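Local coordinates for major capsid protein (PDB 4P25) that forms the norovirus capsid and, through its protruding domain, binds the LeY histo-blood group antigen, a glycan, at residues 22-27 / 156-161. Numbering follows the deposited sequence.
Sequences RVPAMI and LGTLAW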
loop_
_atom_site.group_PDB
_atom_site.type_symbol
_atom_site.label_atom_id
_atom_site.label_comp_id
_atom_site.label_asym_id
_atom_site.label_seq_id
_atom_site.Cartn_x
_atom_site.Cartn_y
_atom_site.Cartn_z
ATOM N N ARG A 22 -5.379 3.871 7.681
ATOM C CA ARG A 22 -6.359 3.045 8.400
ATOM C C ARG A 22 -7.150 2.089 7.503
ATOM O O ARG A 22 -7.702 1.097 7.981
ATOM C CB ARG A 22 -7.306 3.912 9.246
ATOM C CG ARG A 22 -6.601 4.603 10.422
ATOM C CD ARG A 22 -7.558 5.494 11.220
ATOM N NE ARG A 22 -8.488 4.718 12.039
ATOM C CZ ARG A 22 -9.793 4.960 12.141
ATOM N NH1 ARG A 22 -10.354 5.961 11.472
ATOM N NH2 ARG A 22 -10.543 4.197 12.924
ATOM N N VAL A 23 -7.200 2.385 6.207
ATOM C CA VAL A 23 -7.771 1.471 5.220
ATOM C C VAL A 23 -6.895 1.486 3.973
ATOM O O VAL A 23 -6.182 2.465 3.735
ATOM C CB VAL A 23 -9.241 1.831 4.840
ATOM C CG1 VAL A 23 -10.211 1.469 5.968
ATOM C CG2 VAL A 23 -9.362 3.303 4.424
ATOM N N PRO A 24 -6.924 0.403 3.178
ATOM C CA PRO A 24 -6.135 0.352 1.939
ATOM C C PRO A 24 -6.796 1.166 0.830
ATOM O O PRO A 24 -7.542 0.637 0.002
ATOM C CB PRO A 24 -6.118 -1.143 1.598
ATOM C CG PRO A 24 -7.353 -1.691 2.227
ATOM C CD PRO A 24 -7.581 -0.882 3.475
ATOM N N ALA A 25 -6.515 2.461 0.836
ATOM C CA ALA A 25 -7.155 3.401 -0.070
ATOM C C ALA A 25 -6.258 4.616 -0.188
ATOM O O ALA A 25 -5.365 4.819 0.637
ATOM C CB ALA A 25 -8.524 3.811 0.470
ATOM N N MET A 26 -6.503 5.424 -1.214
ATOM C CA MET A 26 -5.760 6.658 -1.388
ATOM C C MET A 26 -6.510 7.817 -0.741
ATOM O O MET A 26 -7.735 7.794 -0.613
ATOM C CB MET A 26 -5.524 6.926 -2.871
ATOM C CG MET A 26 -4.758 5.812 -3.553
ATOM S SD MET A 26 -3.183 5.479 -2.730
ATOM C CE MET A 26 -2.337 7.006 -3.120
ATOM N N ILE A 27 -5.765 8.831 -0.327
ATOM C CA ILE A 27 -6.381 10.020 0.252
ATOM C C ILE A 27 -7.085 10.846 -0.820
ATOM O O ILE A 27 -6.524 11.098 -1.890
ATOM C CB ILE A 27 -5.349 10.863 1.012
ATOM C CG1 ILE A 27 -4.839 10.055 2.209
ATOM C CG2 ILE A 27 -5.966 12.185 1.482
ATOM C CD1 ILE A 27 -3.663 10.665 2.912
ATOM N N LEU A 156 -4.712 -15.288 4.888
ATOM C CA LEU A 156 -4.191 -13.928 4.881
ATOM C C LEU A 156 -5.104 -13.059 4.053
ATOM O O LEU A 156 -5.489 -13.426 2.943
ATOM C CB LEU A 156 -2.776 -13.899 4.296
ATOM C CG LEU A 156 -2.163 -12.543 3.924
ATOM C CD1 LEU A 156 -1.988 -11.657 5.144
ATOM C CD2 LEU A 156 -0.828 -12.762 3.229
ATOM N N GLY A 157 -5.461 -11.902 4.595
ATOM C CA GLY A 157 -6.385 -11.045 3.880
ATOM C C GLY A 157 -6.445 -9.596 4.297
ATOM O O GLY A 157 -5.677 -9.125 5.139
ATOM N N THR A 158 -7.387 -8.898 3.677
ATOM C CA THR A 158 -7.515 -7.456 3.795
ATOM C C THR A 158 -8.964 -7.082 4.080
ATOM O O THR A 158 -9.886 -7.682 3.524
ATOM C CB THR A 158 -7.056 -6.789 2.483
ATOM O OG1 THR A 158 -5.697 -7.164 2.209
ATOM C CG2 THR A 158 -7.150 -5.274 2.567
ATOM N N LEU A 159 -9.166 -6.100 4.954
ATOM C CA LEU A 159 -10.502 -5.553 5.189
ATOM C C LEU A 159 -11.094 -5.057 3.875
ATOM O O LEU A 159 -10.502 -4.207 3.207
ATOM C CB LEU A 159 -10.428 -4.401 6.193
ATOM C CG LEU A 159 -11.766 -3.782 6.606
ATOM C CD1 LEU A 159 -12.617 -4.802 7.345
ATOM C CD2 LEU A 159 -11.537 -2.542 7.457
ATOM N N ALA A 160 -12.260 -5.586 3.510
ATOM C CA ALA A 160 -12.900 -5.238 2.242
ATOM C C ALA A 160 -13.994 -4.183 2.394
ATOM O O ALA A 160 -14.092 -3.262 1.583
ATOM C CB ALA A 160 -13.461 -6.482 1.572
ATOM N N TRP A 161 -14.826 -4.342 3.421
ATOM C CA TRP A 161 -15.900 -3.396 3.712
ATOM C C TRP A 161 -16.394 -3.544 5.146
ATOM O O TRP A 161 -16.083 -4.529 5.811
ATOM C CB TRP A 161 -17.061 -3.501 2.706
ATOM C CG TRP A 161 -17.737 -4.860 2.553
ATOM C CD1 TRP A 161 -17.241 -5.949 1.898
ATOM C CD2 TRP A 161 -19.051 -5.229 3.000
ATOM N NE1 TRP A 161 -18.148 -6.985 1.935
ATOM C CE2 TRP A 161 -19.272 -6.566 2.605
ATOM C CE3 TRP A 161 -20.059 -4.564 3.712
ATOM C CZ2 TRP A 161 -20.454 -7.251 2.893
ATOM C CZ3 TRP A 161 -21.247 -5.249 3.991
ATOM C CH2 TRP A 161 -21.425 -6.577 3.584
#
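Pro24 turns its ring toward Thr158, and this small apolar meeting is the heart of a contact between a loop and a strand. The Thr158 side chain forks at CB. One arm, CG2, lies anti to the backbone N, and its CB-CG2 bond points almost straight at Pro24 CG, which the methyl meets at 3.6 Å. The other arm, OG1, leads away from the proline to a weak hydrogen bond with Arg66 NE. Threonine suits this place because it serves a hydrocarbon and a polar neighbour from a single branch point. Pro24 CG, the projecting corner of a ring puckered C-gamma endo, also approaches the backbone carbonyl oxygen of Leu159, 4.1 Å away.

Proline fits its own position too: it is the centre of an inverse gamma turn, with Val23 O and Ala25 N 2.9 Å apart, and this tight bend presents the ring to the strand. Beside it, the leucine and valine meet more loosely. Leu159 holds CG anti to its backbone N (chi1 -176°), and the extended branch reaches with CD2 to 4.5 Å from Val23 CG1. Both are buried, and their branched hydrocarbon ends suit a setting where Val23 also packs on Val219 and Phe209 and Leu159 on Trp109.

At a classic beta bulge, where Ala160 and Trp161 both face His110, the strand brings Trp161 into the glycan pocket, where Trp161 touches a fucose. The contact thus joins the loop before strand 29-31, a strand that pairs with 201-208 in one antiparallel sheet, to strand 154-163 of the separate six-stranded sheet, where it runs antiparallel between strands 108-115 and 66-73.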